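Local coordinates for uncharacterized protein (Bacteroides eggerthii, PDB 4FTD) that is of unknown function but folds as a six-bladed beta-propeller joined to an immunoglobulin-like domain, with a possible role in carbohydrate metabolism, at residues A[131-136]-A[432-437]; A[137-142]-A[191-196]; A[147-152]-A[200-205]; A[159-164]-A[177-182]. One frame throughout, in Å; residues are numbered along the deposited sequence.

Interaction 1 (A[131-136]-A[432-437]); sequences SDFATN and FASRTQ
Phe133 and Ser434 make the main side-chain contact. Ser434 OG, held anti to its backbone N (chi1 -173°), lies over one face of the phenyl ring and is 3.2 Å from Phe133 CZ, though the ring is poorly ordered. Among the backbone contacts, Gln437 CA approaches Phe133 O to 3.0 Å, a CA-H...O contact bent to 133° at the hydrogen. Two waters bridge the backbones. Water 1 donates to Ala134 O (3.2 Å) and to Gln437 O (3.1 Å), while water 2 accepts from Gln437 N at 2.9 Å and has Thr135 O 2.7 Å away. In van der Waals packing, the extended Gln437 chain runs past the Thr135 carbonyl and brings OE1 to 3.4 Å from Asn136 CB. Asn409 holds both amide ends, ND2 bonding Gln437 OE1 and OD1 accepting from Asn136 ND2. In this beta-propeller strand 120-125 shares a sheet with strands 412-420, 426-435 and 439-446, so N- and C-terminal parts build one blade, the Velcro closure. Segment 131-136 packs against the C-terminal end of strand 426-435 and the residues just after it. Phe133 thereby sits between the closing blade and the next, touching strands 138-143 and 147-152.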
loop_
_atom_site.group_PDB
_atom_site.type_symbol
_atom_site.label_atom_id
_atom_site.label_comp_id
_atom_site.label_asym_id
_atom_site.label_seq_id
_atom_site.Cartn_x
_atom_site.Cartn_y
_atom_site.Cartn_z
ATOM N N SER A 131 -16.933 14.131 -9.004
ATOM C CA SER A 131 -17.342 14.963 -10.168
ATOM C C SER A 131 -16.206 15.835 -10.711
ATOM O O SER A 131 -16.030 15.938 -11.919
ATOM C CB SER A 131 -18.580 15.842 -9.834
ATOM O OG SER A 131 -18.220 16.699 -8.757
ATOM N N ASP A 132 -15.402 16.414 -9.829
ATOM C CA ASP A 132 -14.218 17.222 -10.292
ATOM C C ASP A 132 -13.171 16.444 -11.047
ATOM O O ASP A 132 -12.509 16.973 -11.933
ATOM C CB ASP A 132 -13.596 17.992 -9.155
ATOM C CG ASP A 132 -14.556 19.002 -8.573
ATOM O OD1 ASP A 132 -15.351 19.621 -9.308
ATOM O OD2 ASP A 132 -14.521 19.177 -7.351
ATOM N N PHE A 133 -13.093 15.157 -10.748
ATOM C CA PHE A 133 -12.254 14.235 -11.493
ATOM C C PHE A 133 -12.802 13.709 -12.809
ATOM O O PHE A 133 -12.174 12.860 -13.403
ATOM C CB PHE A 133 -11.817 13.039 -10.605
ATOM C CG PHE A 133 -10.673 13.359 -9.731
ATOM C CD1 PHE A 133 -9.440 13.509 -10.288
ATOM C CD2 PHE A 133 -10.828 13.489 -8.363
ATOM C CE1 PHE A 133 -8.355 13.828 -9.525
ATOM C CE2 PHE A 133 -9.754 13.809 -7.574
ATOM C CZ PHE A 133 -8.507 13.976 -8.162
ATOM N N ALA A 134 -13.942 14.191 -13.256
ATOM C CA ALA A 134 -14.474 13.798 -14.528
ATOM C C ALA A 134 -13.878 14.639 -15.640
ATOM O O ALA A 134 -14.124 14.334 -16.764
ATOM C CB ALA A 134 -15.985 13.892 -14.539
ATOM N N THR A 135 -13.096 15.679 -15.356
ATOM C CA THR A 135 -12.465 16.504 -16.429
ATOM C C THR A 135 -11.006 16.600 -16.195
ATOM O O THR A 135 -10.539 16.278 -15.129
ATOM C CB THR A 135 -13.046 17.932 -16.541
ATOM O OG1 THR A 135 -12.450 18.815 -15.585
ATOM C CG2 THR A 135 -14.572 17.924 -16.367
ATOM N N ASN A 136 -10.269 17.087 -17.178
ATOM C CA ASN A 136 -8.843 17.274 -16.974
ATOM C C ASN A 136 -8.508 18.582 -16.249
ATOM O O ASN A 136 -7.370 18.999 -16.214
ATOM C CB ASN A 136 -8.088 17.087 -18.269
ATOM C CG ASN A 136 -8.347 18.163 -19.263
ATOM O OD1 ASN A 136 -9.047 19.144 -18.997
ATOM N ND2 ASN A 136 -7.752 18.006 -20.432
ATOM N N PHE A 432 -4.663 4.493 -0.916
ATOM C CA PHE A 432 -5.360 5.457 -1.760
ATOM C C PHE A 432 -4.665 5.537 -3.090
ATOM O O PHE A 432 -3.422 5.539 -3.150
ATOM C CB PHE A 432 -5.308 6.805 -1.088
ATOM C CG PHE A 432 -5.760 7.990 -1.940
ATOM C CD1 PHE A 432 -4.835 8.720 -2.694
ATOM C CD2 PHE A 432 -7.097 8.468 -1.845
ATOM C CE1 PHE A 432 -5.230 9.847 -3.414
ATOM C CE2 PHE A 432 -7.484 9.605 -2.529
ATOM C CZ PHE A 432 -6.547 10.285 -3.325
ATOM N N ALA A 433 -5.462 5.650 -4.133
ATOM C CA ALA A 433 -5.015 5.986 -5.491
ATOM C C ALA A 433 -6.049 6.937 -6.114
ATOM O O ALA A 433 -7.264 6.863 -5.824
ATOM C CB ALA A 433 -4.846 4.751 -6.373
ATOM N N SER A 434 -5.553 7.839 -6.946
ATOM C CA SER A 434 -6.360 8.765 -7.726
ATOM C C SER A 434 -5.779 8.835 -9.119
ATOM O O SER A 434 -4.570 8.908 -9.266
ATOM C CB SER A 434 -6.280 10.184 -7.148
ATOM O OG SER A 434 -7.224 11.028 -7.837
ATOM N N ARG A 435 -6.635 8.929 -10.118
ATOM C CA ARG A 435 -6.211 9.025 -11.487
ATOM C C ARG A 435 -7.114 9.966 -12.264
ATOM O O ARG A 435 -8.363 9.891 -12.189
ATOM C CB ARG A 435 -6.130 7.649 -12.088
ATOM C CG ARG A 435 -5.541 7.625 -13.486
ATOM C CD ARG A 435 -6.621 7.587 -14.546
ATOM N NE ARG A 435 -6.090 7.468 -15.885
ATOM C CZ ARG A 435 -6.828 7.454 -16.989
ATOM N NH1 ARG A 435 -8.143 7.584 -16.915
ATOM N NH2 ARG A 435 -6.245 7.305 -18.177
ATOM N N THR A 436 -6.482 10.861 -13.017
ATOM C CA THR A 436 -7.189 11.897 -13.800
ATOM C C THR A 436 -8.224 11.331 -14.768
ATOM O O THR A 436 -7.896 10.454 -15.562
ATOM C CB THR A 436 -6.205 12.784 -14.563
ATOM O OG1 THR A 436 -5.281 13.331 -13.616
ATOM C CG2 THR A 436 -6.926 13.899 -15.343
ATOM N N GLN A 437 -9.449 11.818 -14.648
ATOM C CA GLN A 437 -10.614 11.379 -15.459
ATOM C C GLN A 437 -11.125 9.959 -15.111
ATOM O O GLN A 437 -11.936 9.389 -15.857
ATOM C CB GLN A 437 -10.400 11.577 -16.989
ATOM C CG GLN A 437 -10.254 13.044 -17.368
ATOM C CD GLN A 437 -9.916 13.281 -18.841
ATOM O OE1 GLN A 437 -8.914 13.923 -19.184
ATOM N NE2 GLN A 437 -10.717 12.735 -19.703
HETATM O O HOH W 1 -14.228 11.163 -16.949
HETATM O O HOH W 2 -9.740 14.376 -13.367
#

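Interaction 2 (A[137-142]-A[191-196]); sequences YTRCAS and DYNMGA
Cys140 carries SG anti to its backbone N (chi1 -169°), which sets the sulfur against the peptide of Gly195; across from it Met194, a selenomethionine, turns at chi2 (-68°), and its SE lies 4.0 Å from Cys140 CB. The terminal methyl then folds against the facing strand, with Met194 CE 3.3 Å from Arg139 O and 3.5 Å from Arg139 CB. Strands 138-142 and 192-196 run nearly parallel, their axes 5.9 Å apart at closest, yet they are not paired as a sheet. The direct hydrogen bond between them is a weak one, Gly195 N to Cys140 SG at 3.4 Å and 148°. Water does much of the remaining polar bridging: water 4 accepts from Arg139 N (2.8 Å) and lies 2.7 Å from Asn193 O, and water 5, in the plane of the Arg139 guanidinium, accepts from both Arg139 NH1 and Asn193 ND2. Arg139 NE donates to Asn136 O, and Asn193 ND2 is also held by Gly246 O. Asn193 and Met194 both face Ser205 in a classic beta bulge. These are the first strands of consecutive propeller blades, and a weak N-H...S bond, methyl packing and bridging water, with no backbone ladder, imply that the blades meet as separate sheets.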
loop_
_atom_site.group_PDB
_atom_site.type_symbol
_atom_site.label_atom_id
_atom_site.label_comp_id
_atom_site.label_asym_id
_atom_site.label_seq_id
_atom_site.Cartn_x
_atom_site.Cartn_y
_atom_site.Cartn_z
ATOM N N TYR A 137 -9.513 19.257 -15.701
ATOM C CA TYR A 137 -9.252 20.432 -14.834
ATOM C C TYR A 137 -8.838 20.050 -13.415
ATOM O O TYR A 137 -8.459 20.896 -12.648
ATOM C CB TYR A 137 -10.441 21.417 -14.856
ATOM C CG TYR A 137 -10.371 22.256 -16.101
ATOM C CD1 TYR A 137 -10.702 21.704 -17.328
ATOM C CD2 TYR A 137 -9.906 23.560 -16.073
ATOM C CE1 TYR A 137 -10.620 22.448 -18.498
ATOM C CE2 TYR A 137 -9.804 24.318 -17.240
ATOM C CZ TYR A 137 -10.145 23.745 -18.454
ATOM O OH TYR A 137 -10.098 24.466 -19.636
ATOM N N THR A 138 -8.893 18.770 -13.081
ATOM C CA THR A 138 -8.354 18.271 -11.806
ATOM C C THR A 138 -7.434 17.119 -12.157
ATOM O O THR A 138 -7.874 16.132 -12.727
ATOM C CB THR A 138 -9.471 17.709 -10.874
ATOM O OG1 THR A 138 -10.403 18.728 -10.544
ATOM C CG2 THR A 138 -8.861 17.119 -9.589
ATOM N N ARG A 139 -6.161 17.259 -11.828
ATOM C CA ARG A 139 -5.115 16.265 -12.186
ATOM C C ARG A 139 -4.398 15.683 -10.993
ATOM O O ARG A 139 -3.471 14.879 -11.119
ATOM C CB ARG A 139 -4.110 16.919 -13.121
ATOM C CG ARG A 139 -4.764 17.392 -14.387
ATOM C CD ARG A 139 -3.772 17.921 -15.406
ATOM N NE ARG A 139 -4.551 18.447 -16.544
ATOM C CZ ARG A 139 -4.013 18.856 -17.691
ATOM N NH1 ARG A 139 -2.723 18.781 -17.885
ATOM N NH2 ARG A 139 -4.768 19.354 -18.647
ATOM N N CYS A 140 -4.861 16.029 -9.800
ATOM C CA CYS A 140 -4.215 15.581 -8.601
ATOM C C CYS A 140 -5.136 15.537 -7.399
ATOM O O CYS A 140 -5.903 16.455 -7.174
ATOM C CB CYS A 140 -3.097 16.533 -8.261
ATOM S SG CYS A 140 -1.925 16.029 -6.961
ATOM N N ALA A 141 -4.970 14.486 -6.616
ATOM C CA ALA A 141 -5.595 14.302 -5.323
ATOM C C ALA A 141 -4.582 13.620 -4.407
ATOM O O ALA A 141 -3.680 12.924 -4.866
ATOM C CB ALA A 141 -6.922 13.478 -5.457
ATOM N N SER A 142 -4.690 13.867 -3.106
ATOM C CA SER A 142 -3.806 13.310 -2.117
ATOM C C SER A 142 -4.640 12.953 -0.853
ATOM O O SER A 142 -5.756 13.405 -0.708
ATOM C CB SER A 142 -2.686 14.311 -1.803
ATOM O OG SER A 142 -1.763 13.821 -0.829
ATOM N N ASP A 191 -2.729 28.259 -12.212
ATOM C CA ASP A 191 -2.474 28.771 -10.855
ATOM C C ASP A 191 -2.039 27.649 -9.889
ATOM O O ASP A 191 -1.372 27.884 -8.924
ATOM C CB ASP A 191 -3.737 29.375 -10.304
ATOM C CG ASP A 191 -4.146 30.685 -11.007
ATOM O OD1 ASP A 191 -3.306 31.375 -11.597
ATOM O OD2 ASP A 191 -5.346 30.989 -10.918
ATOM N N TYR A 192 -2.603 26.466 -10.087
ATOM C CA TYR A 192 -2.268 25.261 -9.343
ATOM C C TYR A 192 -2.579 24.047 -10.242
ATOM O O TYR A 192 -3.397 24.111 -11.162
ATOM C CB TYR A 192 -2.935 25.173 -7.990
ATOM C CG TYR A 192 -4.275 25.864 -7.959
ATOM C CD1 TYR A 192 -5.390 25.244 -8.499
ATOM C CD2 TYR A 192 -4.405 27.134 -7.430
ATOM C CE1 TYR A 192 -6.604 25.897 -8.553
ATOM C CE2 TYR A 192 -5.650 27.802 -7.451
ATOM C CZ TYR A 192 -6.718 27.164 -8.019
ATOM O OH TYR A 192 -7.930 27.719 -8.086
ATOM N N ASN A 193 -1.905 22.958 -9.929
ATOM C CA ASN A 193 -1.964 21.738 -10.700
ATOM C C ASN A 193 -1.672 20.537 -9.847
ATOM O O ASN A 193 -2.556 19.724 -9.642
ATOM C CB ASN A 193 -1.032 21.826 -11.888
ATOM C CG ASN A 193 -1.286 20.725 -12.931
ATOM O OD1 ASN A 193 -2.438 20.482 -13.277
ATOM N ND2 ASN A 193 -0.222 20.081 -13.454
HETATM N N MSE A 194 -0.462 20.417 -9.282
HETATM C CA MSE A 194 -0.159 19.281 -8.361
HETATM C C MSE A 194 -0.260 19.779 -6.924
HETATM O O MSE A 194 -0.273 20.954 -6.679
HETATM C CB MSE A 194 1.262 18.766 -8.594
HETATM C CG MSE A 194 1.462 18.204 -9.959
HETATM SE SE MSE A 194 0.395 16.512 -10.190
HETATM C CE MSE A 194 -0.953 17.015 -11.553
ATOM N N GLY A 195 -0.314 18.854 -5.979
ATOM C CA GLY A 195 -0.220 19.225 -4.570
ATOM C C GLY A 195 -0.137 17.962 -3.731
ATOM O O GLY A 195 -0.157 16.860 -4.279
ATOM N N ALA A 196 -0.183 18.125 -2.428
ATOM C CA ALA A 196 -0.041 17.004 -1.522
ATOM C C ALA A 196 -0.500 17.446 -0.129
ATOM O O ALA A 196 -0.366 18.615 0.265
ATOM C CB ALA A 196 1.431 16.540 -1.493
HETATM O O HOH W 3 -5.165 20.681 -13.273
HETATM O O HOH W 4 -5.055 19.628 -10.733
HETATM O O HOH W 5 -0.355 18.145 -15.837
#

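Interaction 3 (A[147-152]-A[200-205]); sequences HVLVVS and GHVYLS
Leu149 and Val202 meet tip to tip, whereas Val151 and Leu204 slide past each other in opposite directions. The second pair is the tighter: Leu204 CD2 comes to 3.7 Å from Val151 CG2 and 3.9 Å from Val151 CG1, resting against both branches of the valine. In Leu149, chi1 (164°) sets CG anti to the backbone N; from there chi2 (66°) places CD1, and both methyls meet a single branch, CD2 reaching Val202 CG1 at 3.9 Å and CD1 the same atom at 4.1 Å. All four side chains are buried and apolar. The axes of strands 147-152 and 201-205 approach to 9.7 Å, their directions differing by 21°, a spacing consistent with face-to-face packing of sheets; they are the second strands of neighbouring blades in the beta-propeller, so these methyls form part of the packing between the blades. Leu197, of the strand preceding 201-207, touches both Leu149 and Val202, and Pro162 touches Leu204. A longer diagonal contact links the pairs, Leu149 CD2 to Leu204 CD2 at 4.2 Å. Toward the solvent the contact fades: Gly200 is exposed and His147 partly so, and neither touches the opposite segment, although His147 packs on Leu197.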
loop_
_atom_site.group_PDB
_atom_site.type_symbol
_atom_site.label_atom_id
_atom_site.label_comp_id
_atom_site.label_asym_id
_atom_site.label_seq_id
_atom_site.Cartn_x
_atom_site.Cartn_y
_atom_site.Cartn_z
ATOM N N HIS A 147 -8.080 13.599 5.618
ATOM C CA HIS A 147 -8.718 14.219 4.469
ATOM C C HIS A 147 -8.240 13.637 3.145
ATOM O O HIS A 147 -7.169 13.082 3.059
ATOM C CB HIS A 147 -8.384 15.714 4.388
ATOM C CG HIS A 147 -8.842 16.509 5.566
ATOM N ND1 HIS A 147 -7.997 16.855 6.597
ATOM C CD2 HIS A 147 -10.051 17.027 5.871
ATOM C CE1 HIS A 147 -8.670 17.575 7.476
ATOM N NE2 HIS A 147 -9.917 17.688 7.062
ATOM N N VAL A 148 -9.028 13.900 2.124
ATOM C CA VAL A 148 -8.629 13.815 0.714
ATOM C C VAL A 148 -8.543 15.281 0.208
ATOM O O VAL A 148 -9.453 16.061 0.411
ATOM C CB VAL A 148 -9.622 13.028 -0.120
ATOM C CG1 VAL A 148 -9.353 13.169 -1.643
ATOM C CG2 VAL A 148 -9.590 11.569 0.340
ATOM N N LEU A 149 -7.422 15.640 -0.391
ATOM C CA LEU A 149 -7.207 16.923 -1.062
ATOM C C LEU A 149 -7.501 16.709 -2.545
ATOM O O LEU A 149 -6.988 15.755 -3.129
ATOM C CB LEU A 149 -5.758 17.384 -0.874
ATOM C CG LEU A 149 -5.200 18.502 -1.793
ATOM C CD1 LEU A 149 -5.943 19.814 -1.490
ATOM C CD2 LEU A 149 -3.666 18.624 -1.665
ATOM N N VAL A 150 -8.353 17.567 -3.127
ATOM C CA VAL A 150 -8.692 17.542 -4.532
ATOM C C VAL A 150 -8.209 18.859 -5.126
ATOM O O VAL A 150 -8.622 19.920 -4.663
ATOM C CB VAL A 150 -10.190 17.388 -4.762
ATOM C CG1 VAL A 150 -10.428 17.364 -6.263
ATOM C CG2 VAL A 150 -10.674 16.121 -4.050
ATOM N N VAL A 151 -7.250 18.800 -6.077
ATOM C CA VAL A 151 -6.623 20.031 -6.589
ATOM C C VAL A 151 -7.411 20.395 -7.845
ATOM O O VAL A 151 -6.957 20.250 -8.965
ATOM C CB VAL A 151 -5.106 19.895 -6.853
ATOM C CG1 VAL A 151 -4.527 21.257 -7.264
ATOM C CG2 VAL A 151 -4.421 19.313 -5.629
ATOM N N SER A 152 -8.627 20.868 -7.622
ATOM C CA SER A 152 -9.496 21.217 -8.719
ATOM C C SER A 152 -9.307 22.672 -9.178
ATOM O O SER A 152 -9.218 23.570 -8.379
ATOM C CB SER A 152 -10.968 21.003 -8.334
ATOM O OG SER A 152 -11.271 21.672 -7.134
ATOM N N GLY A 200 -0.117 16.912 7.943
ATOM C CA GLY A 200 -1.257 17.767 8.245
ATOM C C GLY A 200 -1.289 19.122 7.516
ATOM O O GLY A 200 -2.161 19.929 7.798
ATOM N N HIS A 201 -0.327 19.377 6.628
ATOM C CA HIS A 201 -0.262 20.613 5.861
ATOM C C HIS A 201 -0.645 20.355 4.417
ATOM O O HIS A 201 -0.495 19.248 3.924
ATOM C CB HIS A 201 1.178 21.142 5.860
ATOM C CG HIS A 201 1.803 21.157 7.213
ATOM N ND1 HIS A 201 1.214 21.778 8.297
ATOM C CD2 HIS A 201 2.939 20.598 7.672
ATOM C CE1 HIS A 201 1.970 21.598 9.365
ATOM N NE2 HIS A 201 3.035 20.905 9.008
ATOM N N VAL A 202 -1.078 21.404 3.729
ATOM C CA VAL A 202 -1.335 21.339 2.309
ATOM C C VAL A 202 -0.231 22.084 1.549
ATOM O O VAL A 202 0.206 23.181 1.942
ATOM C CB VAL A 202 -2.696 21.931 1.952
ATOM C CG1 VAL A 202 -2.917 21.845 0.441
ATOM C CG2 VAL A 202 -3.774 21.207 2.747
ATOM N N TYR A 203 0.234 21.443 0.483
ATOM C CA TYR A 203 1.128 22.046 -0.472
ATOM C C TYR A 203 0.468 22.038 -1.832
ATOM O O TYR A 203 -0.068 21.010 -2.218
ATOM C CB TYR A 203 2.383 21.214 -0.611
ATOM C CG TYR A 203 3.271 21.201 0.617
ATOM C CD1 TYR A 203 2.990 20.345 1.702
ATOM C CD2 TYR A 203 4.344 22.043 0.713
ATOM C CE1 TYR A 203 3.799 20.363 2.852
ATOM C CE2 TYR A 203 5.157 22.031 1.822
ATOM C CZ TYR A 203 4.882 21.184 2.881
ATOM O OH TYR A 203 5.640 21.222 4.027
ATOM N N LEU A 204 0.547 23.145 -2.565
ATOM C CA LEU A 204 0.162 23.177 -3.964
ATOM C C LEU A 204 1.277 23.816 -4.786
ATOM O O LEU A 204 1.975 24.679 -4.312
ATOM C CB LEU A 204 -1.131 23.963 -4.183
ATOM C CG LEU A 204 -2.478 23.542 -3.567
ATOM C CD1 LEU A 204 -3.563 24.457 -4.071
ATOM C CD2 LEU A 204 -2.815 22.102 -3.880
ATOM N N SER A 205 1.364 23.445 -6.071
ATOM C CA SER A 205 2.298 24.052 -6.974
ATOM C C SER A 205 1.595 24.473 -8.269
ATOM O O SER A 205 0.680 23.772 -8.728
ATOM C CB SER A 205 3.453 23.112 -7.262
ATOM O OG SER A 205 3.023 21.779 -7.624
#

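Interaction 4 (A[159-164]-A[177-182]); sequences FHTPHL and PIMLDV
The outer edge of a propeller blade is closed here by a short antiparallel ladder in which Leu164 faces Ile178 and His163 faces Met179. Leu164 and Ile178 form the hydrogen-bonded pair, with Leu164 N to Ile178 O and Ile178 N to Leu164 O both at 2.8 Å, the first nearly straight at 169°. His163 and Met179 are the non-hydrogen-bonded pair, and beyond them Leu180 N donates to Pro162 O (3.1 Å). Water 6 also donates to Pro162 O and to Leu180 O, and it accepts from Thr161 OG1, so it ties the two chains where the ladder gives way to loop. The selenomethionine side chain of Met179 lies alongside His163, and its CE stands over the imidazole face, 4.2 Å from the ring centroid, a CH-pi contact. The same methyl reaches His160 CD2 at 3.4 Å, with that side chain crossing at about a right angle. In His163, chi1 (57°) places CG where the ring can reach back two residues: ND1 donates to Thr161 O at 2.9 Å, close to the ring plane, and NE2 pairs with Tyr130 OH. Pro177 CB packs 3.7 Å from His163 CD2. On the face carrying Leu164 and Ile178, the CB atoms of these two are 4.2 Å apart. Beyond the ladder Pro162 packs on Leu180 and Val182. The pairing of outermost strand 178-179 with strand 163-166 completes the four-stranded antiparallel sheet that is typical of a propeller blade.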
loop_
_atom_site.group_PDB
_atom_site.type_symbol
_atom_site.label_atom_id
_atom_site.label_comp_id
_atom_site.label_asym_id
_atom_site.label_seq_id
_atom_site.Cartn_x
_atom_site.Cartn_y
_atom_site.Cartn_z
ATOM N N PHE A 159 -17.295 24.886 -10.815
ATOM C CA PHE A 159 -16.389 25.986 -10.467
ATOM C C PHE A 159 -15.819 25.821 -9.054
ATOM O O PHE A 159 -15.796 26.780 -8.248
ATOM C CB PHE A 159 -17.071 27.349 -10.712
ATOM C CG PHE A 159 -17.417 27.578 -12.162
ATOM C CD1 PHE A 159 -16.439 28.001 -13.052
ATOM C CD2 PHE A 159 -18.685 27.271 -12.657
ATOM C CE1 PHE A 159 -16.725 28.175 -14.401
ATOM C CE2 PHE A 159 -18.995 27.495 -13.988
ATOM C CZ PHE A 159 -18.024 27.941 -14.864
ATOM N N HIS A 160 -15.283 24.625 -8.803
ATOM C CA HIS A 160 -14.601 24.302 -7.516
ATOM C C HIS A 160 -13.123 24.673 -7.581
ATOM O O HIS A 160 -12.447 24.344 -8.544
ATOM C CB HIS A 160 -14.682 22.791 -7.164
ATOM C CG HIS A 160 -16.050 22.324 -6.756
ATOM N ND1 HIS A 160 -16.406 20.987 -6.706
ATOM C CD2 HIS A 160 -17.150 23.022 -6.377
ATOM C CE1 HIS A 160 -17.668 20.887 -6.322
ATOM N NE2 HIS A 160 -18.145 22.105 -6.125
ATOM N N THR A 161 -12.676 25.398 -6.570
ATOM C CA THR A 161 -11.228 25.645 -6.329
ATOM C C THR A 161 -10.734 24.506 -5.399
ATOM O O THR A 161 -11.507 23.658 -4.951
ATOM C CB THR A 161 -11.035 27.064 -5.786
ATOM O OG1 THR A 161 -11.848 27.204 -4.638
ATOM C CG2 THR A 161 -11.436 28.176 -6.837
ATOM N N PRO A 162 -9.409 24.421 -5.152
ATOM C CA PRO A 162 -8.879 23.284 -4.391
ATOM C C PRO A 162 -9.493 23.129 -2.998
ATOM O O PRO A 162 -9.749 24.127 -2.301
ATOM C CB PRO A 162 -7.374 23.587 -4.325
ATOM C CG PRO A 162 -7.129 24.396 -5.589
ATOM C CD PRO A 162 -8.363 25.264 -5.716
ATOM N N HIS A 163 -9.781 21.887 -2.633
ATOM C CA HIS A 163 -10.519 21.631 -1.455
ATOM C C HIS A 163 -10.182 20.304 -0.810
ATOM O O HIS A 163 -9.564 19.463 -1.404
ATOM C CB HIS A 163 -12.025 21.694 -1.756
ATOM C CG HIS A 163 -12.478 20.748 -2.824
ATOM N ND1 HIS A 163 -12.272 21.011 -4.169
ATOM C CD2 HIS A 163 -13.174 19.570 -2.758
ATOM C CE1 HIS A 163 -12.843 20.035 -4.880
ATOM N NE2 HIS A 163 -13.366 19.132 -4.053
ATOM N N LEU A 164 -10.567 20.206 0.450
ATOM C CA LEU A 164 -10.461 18.996 1.251
ATOM C C LEU A 164 -11.843 18.360 1.426
ATOM O O LEU A 164 -12.867 19.037 1.387
ATOM C CB LEU A 164 -9.848 19.320 2.612
ATOM C CG LEU A 164 -8.474 19.978 2.635
ATOM C CD1 LEU A 164 -8.109 20.367 4.065
ATOM C CD2 LEU A 164 -7.422 19.084 2.041
ATOM N N PRO A 177 -17.227 19.578 0.558
ATOM C CA PRO A 177 -15.979 20.277 0.286
ATOM C C PRO A 177 -15.630 21.352 1.273
ATOM O O PRO A 177 -16.454 22.174 1.638
ATOM C CB PRO A 177 -16.197 20.876 -1.114
ATOM C CG PRO A 177 -17.192 19.946 -1.751
ATOM C CD PRO A 177 -18.111 19.583 -0.634
ATOM N N ILE A 178 -14.395 21.325 1.738
ATOM C CA ILE A 178 -13.877 22.342 2.613
ATOM C C ILE A 178 -12.931 23.085 1.673
ATOM O O ILE A 178 -11.841 22.579 1.360
ATOM C CB ILE A 178 -13.135 21.707 3.804
ATOM C CG1 ILE A 178 -14.067 20.800 4.647
ATOM C CG2 ILE A 178 -12.512 22.786 4.676
ATOM C CD1 ILE A 178 -13.307 19.660 5.338
HETATM N N MSE A 179 -13.328 24.249 1.180
HETATM C CA MSE A 179 -12.441 25.022 0.281
HETATM C C MSE A 179 -11.261 25.717 1.007
HETATM O O MSE A 179 -11.426 26.363 2.026
HETATM C CB MSE A 179 -13.224 26.082 -0.527
HETATM C CG MSE A 179 -13.533 25.600 -2.019
HETATM SE SE MSE A 179 -14.960 24.314 -1.815
HETATM C CE MSE A 179 -15.102 23.600 -3.690
ATOM N N LEU A 180 -10.067 25.555 0.463
ATOM C CA LEU A 180 -8.932 26.284 0.920
ATOM C C LEU A 180 -9.048 27.749 0.591
ATOM O O LEU A 180 -9.588 28.121 -0.454
ATOM C CB LEU A 180 -7.693 25.709 0.233
ATOM C CG LEU A 180 -7.286 24.282 0.640
ATOM C CD1 LEU A 180 -6.156 23.790 -0.283
ATOM C CD2 LEU A 180 -6.844 24.180 2.117
ATOM N N ASP A 181 -8.471 28.591 1.445
ATOM C CA ASP A 181 -8.313 30.013 1.142
ATOM C C ASP A 181 -7.294 30.132 0.033
ATOM O O ASP A 181 -6.144 29.750 0.229
ATOM C CB ASP A 181 -7.876 30.758 2.406
ATOM C CG ASP A 181 -7.733 32.248 2.207
ATOM O OD1 ASP A 181 -7.752 32.752 1.062
ATOM O OD2 ASP A 181 -7.590 32.927 3.234
ATOM N N VAL A 182 -7.722 30.601 -1.154
ATOM C CA VAL A 182 -6.821 30.750 -2.319
ATOM C C VAL A 182 -6.613 32.246 -2.665
ATOM O O VAL A 182 -6.217 32.588 -3.764
ATOM C CB VAL A 182 -7.248 29.874 -3.533
ATOM C CG1 VAL A 182 -7.007 28.397 -3.258
ATOM C CG2 VAL A 182 -8.709 30.127 -3.916
HETATM O O HOH W 6 -10.088 26.743 -2.763
#

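How the interactions relate
Interactions 2 and 3, with centres 7 Å apart, are two neighbouring rows of one interface between blades: the first strands meet in interaction 2 and the second strands in interaction 3, and Ser142 O with Leu149 N (2.8 Å), a probable hydrogen bond, joins adjacent strands of one sheet. Interaction 4 lies within that same blade at its outer side, continuing the sheet from interaction 3 through a probable hydrogen bond between Val150 N and His163 O (2.8 Å). Interaction 1 packs on the opposite face of this blade, with Phe133 CE2 3.8 Å from Val150 CG1. It also reaches interaction 4 through Asp132 OD2, which lies 2.7 Å from His160 ND1, a probable hydrogen bond. No ligand or active site is known to relate them.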